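Local structure of GNA33 (Neisseria gonorrhoeae FA 1090, 2G5D) at residues 351-356 against 370-375; 104-109 against 410-415; 123-128 against 389-394; 256-261 against 313-318; 262-267 against 309-314. The protein probably cleaves the beta-1,4 linkage between MurNAc and GlcNAc in peptidoglycan as an exolytic transglycosylase, leaving a 1,6-anhydro bond in MurNAc. One frame throughout, in Å; residues are numbered along the deposited sequence.

Interaction 1: 351-356 against 370-375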
# COMPACT_ATOMS: atom_id res chain seq x y z
N ALA A 351 6.16 -9.79 9.04
CA ALA A 351 6.19 -11.22 9.20
C ALA A 351 6.10 -11.94 7.87
O ALA A 351 5.37 -11.52 6.99
CB ALA A 351 5.07 -11.70 10.12
N PRO A 352 6.87 -13.02 7.72
CA PRO A 352 6.57 -13.93 6.60
C PRO A 352 5.12 -14.44 6.67
O PRO A 352 4.60 -14.75 7.75
CB PRO A 352 7.61 -15.05 6.78
CG PRO A 352 8.76 -14.38 7.54
CD PRO A 352 8.06 -13.45 8.49
N LEU A 353 4.44 -14.52 5.52
CA LEU A 353 3.02 -14.85 5.52
C LEU A 353 2.78 -15.78 4.35
O LEU A 353 2.97 -15.41 3.20
CB LEU A 353 2.22 -13.55 5.40
CG LEU A 353 0.80 -13.21 5.92
CD1 LEU A 353 -0.22 -13.32 4.81
CD2 LEU A 353 0.32 -13.96 7.17
N PHE A 354 2.39 -17.01 4.65
CA PHE A 354 2.02 -17.94 3.60
C PHE A 354 0.56 -17.78 3.19
O PHE A 354 -0.33 -17.81 4.05
CB PHE A 354 2.29 -19.37 4.03
CG PHE A 354 2.37 -20.32 2.89
CD1 PHE A 354 3.62 -20.65 2.34
CD2 PHE A 354 1.21 -20.88 2.35
CE1 PHE A 354 3.71 -21.54 1.25
CE2 PHE A 354 1.29 -21.76 1.27
CZ PHE A 354 2.55 -22.09 0.72
N VAL A 355 0.34 -17.60 1.88
CA VAL A 355 -0.99 -17.40 1.31
C VAL A 355 -1.27 -18.51 0.33
O VAL A 355 -0.54 -18.70 -0.64
CB VAL A 355 -1.14 -15.99 0.62
CG1 VAL A 355 -2.58 -15.78 0.07
CG2 VAL A 355 -0.83 -14.90 1.58
N ALA A 356 -2.31 -19.27 0.65
CA ALA A 356 -2.91 -20.27 -0.20
C ALA A 356 -4.16 -19.67 -0.85
O ALA A 356 -5.18 -19.43 -0.19
CB ALA A 356 -3.28 -21.51 0.63
N ILE A 370 4.95 -15.01 1.10
CA ILE A 370 5.16 -13.56 0.95
C ILE A 370 5.56 -12.92 2.27
O ILE A 370 5.58 -13.58 3.27
CB ILE A 370 3.92 -12.87 0.34
CG1 ILE A 370 2.76 -12.82 1.34
CG2 ILE A 370 3.52 -13.61 -0.99
CD1 ILE A 370 1.71 -11.78 1.06
N MET A 371 5.92 -11.64 2.24
CA MET A 371 6.18 -10.85 3.43
C MET A 371 5.09 -9.80 3.62
O MET A 371 4.72 -9.09 2.68
CB MET A 371 7.57 -10.21 3.37
CG MET A 371 8.70 -11.23 3.07
SD MET A 371 8.99 -12.43 4.39
CE MET A 371 8.94 -13.91 3.39
N ALA A 372 4.56 -9.74 4.84
CA ALA A 372 3.51 -8.81 5.23
C ALA A 372 4.15 -7.50 5.67
O ALA A 372 4.48 -7.30 6.85
CB ALA A 372 2.70 -9.41 6.34
N GLN A 373 4.35 -6.61 4.70
CA GLN A 373 5.20 -5.44 4.90
C GLN A 373 4.45 -4.13 4.65
O GLN A 373 5.03 -3.04 4.68
CB GLN A 373 6.40 -5.54 3.97
CG GLN A 373 7.37 -6.66 4.32
CD GLN A 373 8.46 -6.80 3.27
OE1 GLN A 373 8.31 -6.31 2.16
NE2 GLN A 373 9.56 -7.48 3.62
N ASP A 374 3.14 -4.24 4.43
CA ASP A 374 2.32 -3.09 4.10
C ASP A 374 0.92 -3.23 4.70
O ASP A 374 0.53 -4.32 5.14
CB ASP A 374 2.25 -2.95 2.58
CG ASP A 374 1.94 -1.51 2.12
OD1 ASP A 374 1.61 -1.36 0.93
OD2 ASP A 374 2.02 -0.54 2.92
N THR A 375 0.20 -2.11 4.72
CA THR A 375 -1.16 -1.98 5.22
C THR A 375 -1.98 -1.15 4.22
O THR A 375 -1.42 -0.41 3.42
CB THR A 375 -1.19 -1.20 6.56
OG1 THR A 375 -0.59 0.08 6.38
CG2 THR A 375 -0.46 -1.93 7.65
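P352 and M371 meet as a non-hydrogen-bonded pair in the beta hairpin of strands 352-358 and 365-375, inside the 3D domain, whose family belongs to the double-psi beta-barrel clan. The methionine chain bends at both chi2 and chi3, and the bends carry its end back over the proline: M371 SD comes to 3.7 Å from P352 CG, while M371 CE rests 3.8 Å from P352 CB. One residue on, L353 and I370 exchange two backbone bonds, L353 N to I370 O at 2.7 Å and the less straight I370 N to L353 O at 143°. A372 N adds a third, to A351 O at 2.9 Å and almost linear. The L353 and I370 side chains lie on the face of the hairpin away from P352, where V355 CG2 reaches I370 CD1 at 4.1 Å.

Further out, F65 of helix 58-72 touches both P352 and M371, and S61 and S64 also touch M371. Strand 403-413 pairs along the other edge of 352-358, P352 with L411 and F354 with W409. The tightest side-chain approach comes from I370, whose CG1 sits between its own N and carbonyl carbon (chi1 72°) and thereby lies 3.2 Å from L353 O.

Interaction 2: 104-109 against 410-415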
# COMPACT_ATOMS: atom_id res chain seq x y z
N THR A 104 8.09 -20.38 13.28
CA THR A 104 6.97 -21.28 13.53
C THR A 104 5.75 -20.75 12.79
O THR A 104 5.45 -19.54 12.87
CB THR A 104 6.69 -21.38 15.06
OG1 THR A 104 7.81 -21.99 15.70
CG2 THR A 104 5.41 -22.19 15.35
N PRO A 105 5.02 -21.63 12.05
CA PRO A 105 3.80 -21.19 11.39
C PRO A 105 2.56 -21.19 12.31
O PRO A 105 2.29 -22.16 13.03
CB PRO A 105 3.63 -22.22 10.24
CG PRO A 105 4.79 -23.17 10.33
CD PRO A 105 5.31 -23.04 11.75
N TRP A 106 1.83 -20.09 12.27
CA TRP A 106 0.56 -19.95 13.01
C TRP A 106 -0.55 -19.80 12.01
O TRP A 106 -0.67 -18.74 11.37
CB TRP A 106 0.57 -18.72 13.92
CG TRP A 106 1.60 -18.79 15.01
CD1 TRP A 106 2.94 -18.54 14.88
CD2 TRP A 106 1.38 -19.13 16.38
NE1 TRP A 106 3.56 -18.68 16.09
CE2 TRP A 106 2.63 -19.04 17.04
CE3 TRP A 106 0.24 -19.47 17.14
CZ2 TRP A 106 2.78 -19.29 18.41
CZ3 TRP A 106 0.39 -19.73 18.52
CH2 TRP A 106 1.66 -19.64 19.13
N GLN A 107 -1.36 -20.85 11.87
CA GLN A 107 -2.56 -20.80 11.03
C GLN A 107 -3.58 -19.82 11.62
O GLN A 107 -3.82 -19.81 12.83
CB GLN A 107 -3.17 -22.19 10.89
CG GLN A 107 -4.36 -22.18 9.97
CD GLN A 107 -4.83 -23.58 9.60
OE1 GLN A 107 -4.97 -24.44 10.46
NE2 GLN A 107 -5.09 -23.79 8.30
N VAL A 108 -4.17 -19.00 10.76
CA VAL A 108 -5.00 -17.87 11.19
C VAL A 108 -6.49 -18.14 10.92
O VAL A 108 -6.87 -18.46 9.78
CB VAL A 108 -4.55 -16.52 10.53
CG1 VAL A 108 -5.42 -15.34 11.05
CG2 VAL A 108 -3.06 -16.24 10.79
N ALA A 109 -7.30 -18.08 11.98
CA ALA A 109 -8.75 -18.06 11.81
C ALA A 109 -9.31 -16.72 12.26
O ALA A 109 -8.96 -16.22 13.32
CB ALA A 109 -9.43 -19.22 12.56
N GLN A 410 0.72 -17.22 9.47
CA GLN A 410 1.71 -16.23 9.84
C GLN A 410 2.94 -16.93 10.44
O GLN A 410 2.78 -17.74 11.36
CB GLN A 410 1.07 -15.28 10.86
CG GLN A 410 1.98 -14.17 11.35
CD GLN A 410 1.28 -13.16 12.24
OE1 GLN A 410 1.69 -12.01 12.29
NE2 GLN A 410 0.22 -13.57 12.95
N LEU A 411 4.15 -16.64 9.93
CA LEU A 411 5.43 -17.20 10.46
C LEU A 411 6.11 -16.16 11.35
O LEU A 411 6.26 -15.01 10.97
CB LEU A 411 6.38 -17.70 9.33
CG LEU A 411 6.03 -19.05 8.66
CD1 LEU A 411 4.68 -18.98 7.99
CD2 LEU A 411 7.09 -19.51 7.62
N LEU A 412 6.47 -16.57 12.56
CA LEU A 412 7.07 -15.67 13.54
C LEU A 412 8.29 -16.37 14.10
O LEU A 412 8.30 -17.61 14.23
CB LEU A 412 6.07 -15.35 14.68
CG LEU A 412 4.83 -14.55 14.28
CD1 LEU A 412 3.79 -14.56 15.41
CD2 LEU A 412 5.22 -13.10 13.87
N PRO A 413 9.33 -15.58 14.46
CA PRO A 413 10.52 -16.17 15.10
C PRO A 413 10.12 -17.11 16.24
O PRO A 413 9.29 -16.72 17.08
CB PRO A 413 11.27 -14.95 15.62
CG PRO A 413 10.87 -13.86 14.66
CD PRO A 413 9.44 -14.11 14.33
N ASN A 414 10.66 -18.33 16.26
CA ASN A 414 10.34 -19.32 17.30
C ASN A 414 10.29 -18.68 18.68
O ASN A 414 11.26 -18.03 19.09
CB ASN A 414 11.39 -20.41 17.37
CG ASN A 414 11.55 -21.17 16.09
OD1 ASN A 414 10.61 -21.33 15.32
ND2 ASN A 414 12.74 -21.70 15.86
N GLY A 415 9.18 -18.86 19.40
CA GLY A 415 9.01 -18.25 20.71
C GLY A 415 8.13 -17.02 20.72
O GLY A 415 7.47 -16.74 21.71
O HOH W 1 6.41 -18.17 16.69
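T104 and L412, then W106 and Q410, form two hydrogen-bonded antiparallel pairs, with P105 opposite L411 between them. This is the tight part of the contact, where strand 103-110 is joined to strand 403-413 from 300 residues later. Its shortest bond runs from W106 N to Q410 O at 2.7 Å, and the same carbonyl oxygen lies at the edge of the indole, near its plane. L412 CD1 reaches W106 CD1 at 4.1 Å, the two side chains crossing at about a right angle. P105 CB touches L411 CD1 on the other face of the sheet.

Beyond L412 the regular pairing stops, and the contact becomes polar and wetter. The indole W106 NE1 donates to a water 3.0 Å away, which also lies near P413 O. N414, partly exposed, turns its amide back to the strand: T104 OG1, beside its own backbone N at chi1 -65°, donates to N414 OD1 at 2.9 Å. N414 ND2 is meanwhile bonded to the carbonyls of R101 and G26. With ND2 donating to two carbonyls and OD1 accepting from a hydroxyl, the amide has one consistent orientation and joins the strand's start to two other parts of the chain.

Interaction 3: 123-128 against 389-394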
# COMPACT_ATOMS: atom_id res chain seq x y z
N GLU A 123 1.97 -1.27 -8.77
CA GLU A 123 2.58 0.02 -9.04
C GLU A 123 2.40 0.39 -10.52
O GLU A 123 3.00 -0.23 -11.40
CB GLU A 123 4.06 0.02 -8.65
CG GLU A 123 4.72 1.40 -8.86
CD GLU A 123 6.21 1.40 -8.60
OE1 GLU A 123 6.81 0.32 -8.45
OE2 GLU A 123 6.80 2.50 -8.57
N PRO A 124 1.57 1.41 -10.81
CA PRO A 124 1.36 1.73 -12.24
C PRO A 124 2.57 2.38 -12.92
O PRO A 124 3.35 3.10 -12.29
CB PRO A 124 0.18 2.70 -12.22
CG PRO A 124 0.19 3.30 -10.85
CD PRO A 124 0.78 2.28 -9.92
N VAL A 125 2.72 2.08 -14.21
CA VAL A 125 3.61 2.81 -15.14
C VAL A 125 2.74 3.72 -16.01
O VAL A 125 1.74 3.30 -16.56
CB VAL A 125 4.46 1.83 -16.02
CG1 VAL A 125 5.28 2.59 -17.10
CG2 VAL A 125 5.38 1.04 -15.17
N LEU A 126 3.09 4.99 -16.11
CA LEU A 126 2.35 5.86 -17.04
C LEU A 126 3.26 6.70 -17.89
O LEU A 126 4.28 7.19 -17.42
CB LEU A 126 1.26 6.70 -16.33
CG LEU A 126 1.41 7.40 -14.97
CD1 LEU A 126 0.43 8.55 -14.88
CD2 LEU A 126 1.20 6.39 -13.79
N LYS A 127 2.90 6.84 -19.16
CA LYS A 127 3.65 7.69 -20.10
C LYS A 127 3.69 9.14 -19.59
O LYS A 127 2.69 9.67 -19.08
CB LYS A 127 3.02 7.63 -21.49
CG LYS A 127 3.07 6.27 -22.16
CD LYS A 127 2.28 6.32 -23.47
CE LYS A 127 2.49 5.09 -24.31
NZ LYS A 127 1.95 5.29 -25.69
N GLY A 128 4.85 9.77 -19.70
CA GLY A 128 5.04 11.11 -19.17
C GLY A 128 6.45 11.61 -19.42
O GLY A 128 7.18 11.00 -20.20
N TRP A 389 1.46 -7.14 -6.71
CA TRP A 389 1.87 -7.78 -7.95
C TRP A 389 3.13 -7.24 -8.62
O TRP A 389 3.70 -7.91 -9.47
CB TRP A 389 0.69 -7.84 -8.93
CG TRP A 389 -0.23 -8.98 -8.64
CD1 TRP A 389 -1.48 -8.91 -8.06
CD2 TRP A 389 0.00 -10.37 -8.91
NE1 TRP A 389 -2.03 -10.18 -7.97
CE2 TRP A 389 -1.15 -11.08 -8.50
CE3 TRP A 389 1.08 -11.08 -9.48
CZ2 TRP A 389 -1.24 -12.48 -8.60
CZ3 TRP A 389 0.96 -12.48 -9.60
CH2 TRP A 389 -0.18 -13.15 -9.17
N GLY A 390 3.60 -6.06 -8.20
CA GLY A 390 4.77 -5.46 -8.81
C GLY A 390 4.38 -4.27 -9.66
O GLY A 390 3.28 -3.73 -9.54
N TYR A 391 5.29 -3.88 -10.55
CA TYR A 391 5.13 -2.68 -11.35
C TYR A 391 4.79 -3.01 -12.80
O TYR A 391 5.17 -4.06 -13.30
CB TYR A 391 6.39 -1.79 -11.23
CG TYR A 391 7.42 -1.91 -12.36
CD1 TYR A 391 8.58 -2.69 -12.21
CD2 TYR A 391 7.25 -1.21 -13.55
CE1 TYR A 391 9.54 -2.77 -13.25
CE2 TYR A 391 8.19 -1.28 -14.59
CZ TYR A 391 9.33 -2.06 -14.43
OH TYR A 391 10.24 -2.10 -15.48
N GLY A 392 4.07 -2.11 -13.46
CA GLY A 392 3.81 -2.24 -14.89
C GLY A 392 2.43 -2.75 -15.24
O GLY A 392 1.62 -3.05 -14.36
N ASP A 393 2.20 -2.86 -16.55
CA ASP A 393 0.90 -3.14 -17.16
C ASP A 393 0.38 -4.54 -16.84
O ASP A 393 -0.82 -4.71 -16.61
CB ASP A 393 0.97 -2.97 -18.68
CG ASP A 393 1.02 -1.50 -19.13
OD1 ASP A 393 0.96 -0.58 -18.29
OD2 ASP A 393 1.11 -1.27 -20.35
N GLU A 394 1.28 -5.52 -16.84
CA GLU A 394 0.95 -6.93 -16.58
C GLU A 394 0.48 -7.12 -15.16
O GLU A 394 -0.55 -7.76 -14.93
CB GLU A 394 2.16 -7.84 -16.86
CG GLU A 394 2.59 -7.91 -18.35
CD GLU A 394 3.22 -6.62 -18.87
OE1 GLU A 394 3.66 -5.77 -18.06
OE2 GLU A 394 3.29 -6.46 -20.11
O HOH W 2 1.01 0.07 -15.48
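E123 and Y391 sit side by side in a parallel bridge, their CA atoms 4.4 Å apart. E123 supplies both backbone bonds and spans the tyrosine with them: E123 N donates to G390 O at 2.9 Å and 175°, and G392 N donates to E123 O at 3.0 Å. Between these bonds Y391 CA comes to 3.2 Å from E123 O. G390 and G392 both have positive phi, near 100°, where a side chain would press on the preceding carbonyl oxygen. G392 is the N-cap of helix 393-401, so the strand passes directly into the helix.

The next stage of the pairing runs through water. V125 N donates to a water 2.9 Å away, and this water donates to OD1 of D393 in the first turn. V125 CG2 meets the edge of the Y391 ring in its plane, only 3.3 Å from CD2, and also lies 3.6 Å from G392 CA. The E123 chain is extended, CG anti to the backbone N, and lays OE1 beside Y391 CB. That oxygen is held by a salt bridge to R247, whose guanidinium also makes a cation-pi contact with the tyrosine, so one arginine serves both side chains.

The contact brings together part of the MltA-specific insert and part of the 3D domain. Beside it, W389 packs on A395, L398 and A399 of helix 393-401, L126 touches E236 and M240 of helix 234-243, and R247 and K249 of strand 246-249 bond to the backbone of strand 116-129.

Interaction 4: 256-261 against 313-318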
# COMPACT_ATOMS: atom_id res chain seq x y z
N ILE A 256 10.95 7.71 -14.29
CA ILE A 256 10.99 8.67 -13.19
C ILE A 256 10.10 8.10 -12.07
O ILE A 256 8.89 7.93 -12.24
CB ILE A 256 10.52 10.09 -13.62
CG1 ILE A 256 11.53 10.71 -14.59
CG2 ILE A 256 10.34 10.99 -12.41
CD1 ILE A 256 10.98 11.87 -15.42
N ARG A 257 10.73 7.77 -10.95
CA ARG A 257 10.08 7.06 -9.86
C ARG A 257 9.43 8.04 -8.89
O ARG A 257 10.07 8.96 -8.39
CB ARG A 257 11.07 6.13 -9.15
CG ARG A 257 11.86 5.22 -10.11
CD ARG A 257 12.40 3.97 -9.40
NE ARG A 257 11.32 3.22 -8.75
CZ ARG A 257 11.21 3.02 -7.44
NH1 ARG A 257 12.12 3.49 -6.60
NH2 ARG A 257 10.17 2.34 -6.97
N ILE A 258 8.14 7.83 -8.65
CA ILE A 258 7.31 8.74 -7.88
C ILE A 258 6.68 7.97 -6.71
O ILE A 258 6.00 6.96 -6.90
CB ILE A 258 6.22 9.42 -8.80
CG1 ILE A 258 6.86 10.15 -9.99
CG2 ILE A 258 5.37 10.39 -8.04
CD1 ILE A 258 7.89 11.23 -9.59
N GLY A 259 6.92 8.46 -5.49
CA GLY A 259 6.42 7.80 -4.29
C GLY A 259 5.49 8.70 -3.49
O GLY A 259 5.54 9.92 -3.63
N TYR A 260 4.63 8.09 -2.68
CA TYR A 260 3.78 8.81 -1.74
C TYR A 260 4.58 9.67 -0.76
O TYR A 260 5.53 9.20 -0.14
CB TYR A 260 2.92 7.80 -0.96
CG TYR A 260 2.02 8.42 0.07
CD1 TYR A 260 0.75 8.87 -0.26
CD2 TYR A 260 2.45 8.57 1.39
CE1 TYR A 260 -0.08 9.44 0.69
CE2 TYR A 260 1.64 9.15 2.35
CZ TYR A 260 0.38 9.57 2.00
OH TYR A 260 -0.42 10.14 2.96
N ALA A 261 4.17 10.93 -0.60
CA ALA A 261 4.77 11.80 0.42
C ALA A 261 3.73 12.19 1.47
O ALA A 261 3.96 12.01 2.67
CB ALA A 261 5.40 13.05 -0.22
N ILE A 313 -3.22 13.28 -3.55
CA ILE A 313 -1.99 12.76 -2.99
C ILE A 313 -0.83 13.58 -3.53
O ILE A 313 -0.79 13.93 -4.71
CB ILE A 313 -1.84 11.22 -3.23
CG1 ILE A 313 -2.75 10.45 -2.27
CG2 ILE A 313 -0.42 10.74 -2.96
CD1 ILE A 313 -4.16 10.29 -2.75
N PHE A 314 0.07 13.94 -2.63
CA PHE A 314 1.33 14.58 -3.00
C PHE A 314 2.46 13.56 -2.96
O PHE A 314 2.44 12.61 -2.19
CB PHE A 314 1.60 15.81 -2.11
CG PHE A 314 0.49 16.82 -2.16
CD1 PHE A 314 -0.43 16.92 -1.12
CD2 PHE A 314 0.32 17.63 -3.29
CE1 PHE A 314 -1.46 17.84 -1.17
CE2 PHE A 314 -0.73 18.55 -3.36
CZ PHE A 314 -1.62 18.65 -2.30
N PHE A 315 3.43 13.74 -3.85
CA PHE A 315 4.46 12.75 -4.09
C PHE A 315 5.86 13.29 -3.81
O PHE A 315 6.03 14.48 -3.53
CB PHE A 315 4.36 12.23 -5.53
CG PHE A 315 3.09 11.46 -5.83
CD1 PHE A 315 2.01 12.10 -6.44
CD2 PHE A 315 2.99 10.10 -5.52
CE1 PHE A 315 0.83 11.39 -6.73
CE2 PHE A 315 1.82 9.38 -5.82
CZ PHE A 315 0.74 10.04 -6.41
N ARG A 316 6.84 12.39 -3.87
CA ARG A 316 8.24 12.75 -3.74
C ARG A 316 9.08 11.96 -4.76
O ARG A 316 8.74 10.84 -5.12
CB ARG A 316 8.73 12.50 -2.31
CG ARG A 316 8.54 11.06 -1.80
CD ARG A 316 9.03 10.89 -0.36
NE ARG A 316 9.44 9.50 -0.09
CZ ARG A 316 8.93 8.72 0.86
NH1 ARG A 316 7.96 9.16 1.66
NH2 ARG A 316 9.38 7.48 1.01
N GLU A 317 10.17 12.58 -5.21
CA GLU A 317 11.09 11.98 -6.18
C GLU A 317 11.94 10.92 -5.50
O GLU A 317 12.66 11.23 -4.54
CB GLU A 317 12.01 13.05 -6.80
CG GLU A 317 11.66 14.53 -6.48
CD GLU A 317 11.69 14.87 -4.98
OE1 GLU A 317 10.77 15.59 -4.51
OE2 GLU A 317 12.61 14.40 -4.27
N LEU A 318 11.86 9.69 -5.98
CA LEU A 318 12.64 8.56 -5.44
C LEU A 318 13.89 8.30 -6.27
O LEU A 318 14.01 8.77 -7.40
CB LEU A 318 11.78 7.29 -5.39
CG LEU A 318 10.50 7.32 -4.55
CD1 LEU A 318 9.63 6.10 -4.86
CD2 LEU A 318 10.79 7.40 -3.06
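G259 and R316 are the central hydrogen-bonded pair of two antiparallel strands, 255-263 and 313-317, within the MltA-specific insert. Their bonds, G259 N to R316 O (3.0 Å, 173°) and R316 N to G259 O (2.8 Å), are flanked by A261 N to F314 O and, at the other end, L318 N to R257 O.

The apolar contacts concentrate around F315. I258 CG2 presses on F315 CB at 3.3 Å, the two side chains crossing at about a right angle, and I313 CG2 covers one face of the phenyl ring near its rim. That same methyl reaches Y260 CD1 at 3.5 Å. M240 of helix 234-243 and I140 of strand 138-141 touch both I258 and F315.

L318 lies over bare backbone and a charge: its CD1 is 3.6 Å from G259 N and sits over a face of the R257 guanidinium.

R316 makes the remaining polar approach, its NH1 coming to 3.0 Å from Y260 O. The carbonyl oxygen lies over the guanidinium face, a poor angle for a hydrogen bond. The chemistry is therefore two-sided: close hydrocarbon packing around F315, and on the R316 side a charge whose attraction to the carbonyl is probably electrostatic without a directed bond.

Interaction 5: 262-267 against 309-314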
# COMPACT_ATOMS: atom_id res chain seq x y z
N ASP A 262 2.60 12.73 1.01
CA ASP A 262 1.49 13.13 1.89
C ASP A 262 0.18 13.21 1.09
O ASP A 262 0.13 12.80 -0.08
CB ASP A 262 1.80 14.46 2.60
CG ASP A 262 1.20 14.56 4.01
OD1 ASP A 262 1.75 15.33 4.83
OD2 ASP A 262 0.19 13.88 4.31
N LYS A 263 -0.89 13.69 1.74
CA LYS A 263 -2.19 13.92 1.10
C LYS A 263 -2.95 15.05 1.78
O LYS A 263 -2.57 15.50 2.87
CB LYS A 263 -3.03 12.63 1.05
CG LYS A 263 -3.33 11.96 2.38
CD LYS A 263 -4.19 10.71 2.18
CE LYS A 263 -4.16 9.81 3.41
NZ LYS A 263 -5.01 8.61 3.18
N ASN A 264 -4.03 15.52 1.16
CA ASN A 264 -4.80 16.65 1.70
C ASN A 264 -5.87 16.29 2.73
O ASN A 264 -6.50 17.19 3.31
CB ASN A 264 -5.38 17.52 0.57
CG ASN A 264 -6.37 16.77 -0.32
OD1 ASN A 264 -6.62 15.57 -0.15
ND2 ASN A 264 -6.93 17.49 -1.28
N GLU A 265 -6.06 14.99 2.96
CA GLU A 265 -7.00 14.44 3.94
C GLU A 265 -8.49 14.66 3.64
O GLU A 265 -9.35 14.39 4.49
CB GLU A 265 -6.65 14.87 5.38
CG GLU A 265 -5.38 14.22 5.93
CD GLU A 265 -5.55 12.75 6.28
OE1 GLU A 265 -6.71 12.30 6.39
OE2 GLU A 265 -4.52 12.05 6.45
N HIS A 266 -8.80 15.15 2.44
CA HIS A 266 -10.19 15.22 2.00
C HIS A 266 -10.64 13.81 1.62
O HIS A 266 -9.81 12.99 1.22
CB HIS A 266 -10.37 16.23 0.86
CG HIS A 266 -10.20 17.65 1.28
ND1 HIS A 266 -11.22 18.38 1.87
CD2 HIS A 266 -9.13 18.48 1.22
CE1 HIS A 266 -10.79 19.60 2.14
NE2 HIS A 266 -9.52 19.69 1.76
N PRO A 267 -11.94 13.51 1.80
CA PRO A 267 -12.43 12.13 1.62
C PRO A 267 -12.19 11.53 0.25
O PRO A 267 -12.30 12.21 -0.78
CB PRO A 267 -13.94 12.27 1.87
CG PRO A 267 -14.22 13.72 1.65
CD PRO A 267 -13.03 14.41 2.20
N ASN A 309 -13.69 13.28 -6.50
CA ASN A 309 -12.77 12.73 -5.48
C ASN A 309 -11.93 13.86 -4.90
O ASN A 309 -10.88 14.19 -5.46
CB ASN A 309 -11.87 11.66 -6.13
CG ASN A 309 -10.86 11.02 -5.14
OD1 ASN A 309 -9.76 10.63 -5.53
ND2 ASN A 309 -11.24 10.92 -3.89
N PRO A 310 -12.38 14.48 -3.78
CA PRO A 310 -11.64 15.67 -3.29
C PRO A 310 -10.25 15.33 -2.70
O PRO A 310 -9.41 16.23 -2.52
CB PRO A 310 -12.57 16.26 -2.21
CG PRO A 310 -13.38 15.11 -1.74
CD PRO A 310 -13.53 14.16 -2.90
N SER A 311 -10.04 14.04 -2.41
CA SER A 311 -8.74 13.52 -1.98
C SER A 311 -7.65 13.76 -3.04
O SER A 311 -7.91 13.67 -4.22
CB SER A 311 -8.86 12.02 -1.70
OG SER A 311 -7.62 11.46 -1.33
N TYR A 312 -6.45 14.08 -2.59
CA TYR A 312 -5.35 14.39 -3.50
C TYR A 312 -4.05 14.01 -2.82
O TYR A 312 -3.82 14.36 -1.65
CB TYR A 312 -5.33 15.87 -3.87
CG TYR A 312 -4.62 16.18 -5.17
CD1 TYR A 312 -5.32 16.18 -6.38
CD2 TYR A 312 -3.27 16.50 -5.18
CE1 TYR A 312 -4.69 16.46 -7.58
CE2 TYR A 312 -2.61 16.79 -6.37
CZ TYR A 312 -3.33 16.77 -7.57
OH TYR A 312 -2.70 17.08 -8.76
N ILE A 313 -3.22 13.28 -3.55
CA ILE A 313 -1.99 12.76 -2.99
C ILE A 313 -0.83 13.58 -3.53
O ILE A 313 -0.79 13.93 -4.71
CB ILE A 313 -1.84 11.22 -3.23
CG1 ILE A 313 -2.75 10.45 -2.27
CG2 ILE A 313 -0.42 10.74 -2.96
CD1 ILE A 313 -4.16 10.29 -2.75
N PHE A 314 0.07 13.94 -2.63
CA PHE A 314 1.33 14.58 -3.00
C PHE A 314 2.46 13.56 -2.96
O PHE A 314 2.44 12.61 -2.19
CB PHE A 314 1.60 15.81 -2.11
CG PHE A 314 0.49 16.82 -2.16
CD1 PHE A 314 -0.43 16.92 -1.12
CD2 PHE A 314 0.32 17.63 -3.29
CE1 PHE A 314 -1.46 17.84 -1.17
CE2 PHE A 314 -0.73 18.55 -3.36
CZ PHE A 314 -1.62 18.65 -2.30
O HOH W 3 -7.06 12.36 1.39
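The amide of N264 is gripped at both ends. P310 O accepts from N264 ND2 at 3.0 Å, nearly in the amide plane, whereas Y312 N approaches OD1 at 2.9 Å from 45° above the carbonyl plane. CG of N264 stands between its own N and carbonyl carbon (chi1 62°), which turns the group toward the opposing chain. ND2 also bonds to H211 O, and H266 N bonds weakly to OD1, closing an Asx turn. Of the other flat groups, the imidazole of H266 has N264 CG at its edge, with its NE2 held by Y210 O, and the F314 ring meets K263 CA and N264 N obliquely.

The backbone continues the antiparallel pairing. D262 and F314 are a hydrogen-bonded pair, with F314 N 2.8 Å from D262 O but well above the carbonyl plane; N264 N is more nearly in line with Y312 O, at 3.0 Å. D262 OD2 receives K263 N and forms a salt bridge with K199. At the far end the prolines pack, P267 CG to P310 CG at 3.8 Å, and a water joins H266 O (2.8 Å) to S311 OG (2.9 Å). S311 N makes a weak bond to P267 O.

Here strand 255-263 runs out into a turn, opposite the loop that leads into strand 313-317. Y312 packs on R213 and I216 of helix 213-217, and F314 also touches I216. On the helix 234-243 side, H241 meets the Y312 ring edge-to-face and also touches I313.

In the fold
Interactions 4 and 5 are consecutive parts of one antiparallel pairing, their centres 14 Å apart, and share I313 and F314. Interactions 1 and 2 also adjoin, with centres 11 Å apart: strand 403-413 is flanked by 352-358 and 103-110, and P352 O lies 2.9 Å from L411 N, probably a hydrogen bond. Interaction 3 lies where the insert and the 3D domain meet, since 123-128 belongs to the one and 389-394 to the other. It touches interaction 4 where E123 OE2 comes to 3.7 Å from R257 NH2, a long and weak approach of opposite charges, whereas its nearest atoms to interaction 1 are about 9 Å away. Interactions 2 and 5 are far apart, about 37 Å between centres, on opposite sides of the chain's centre.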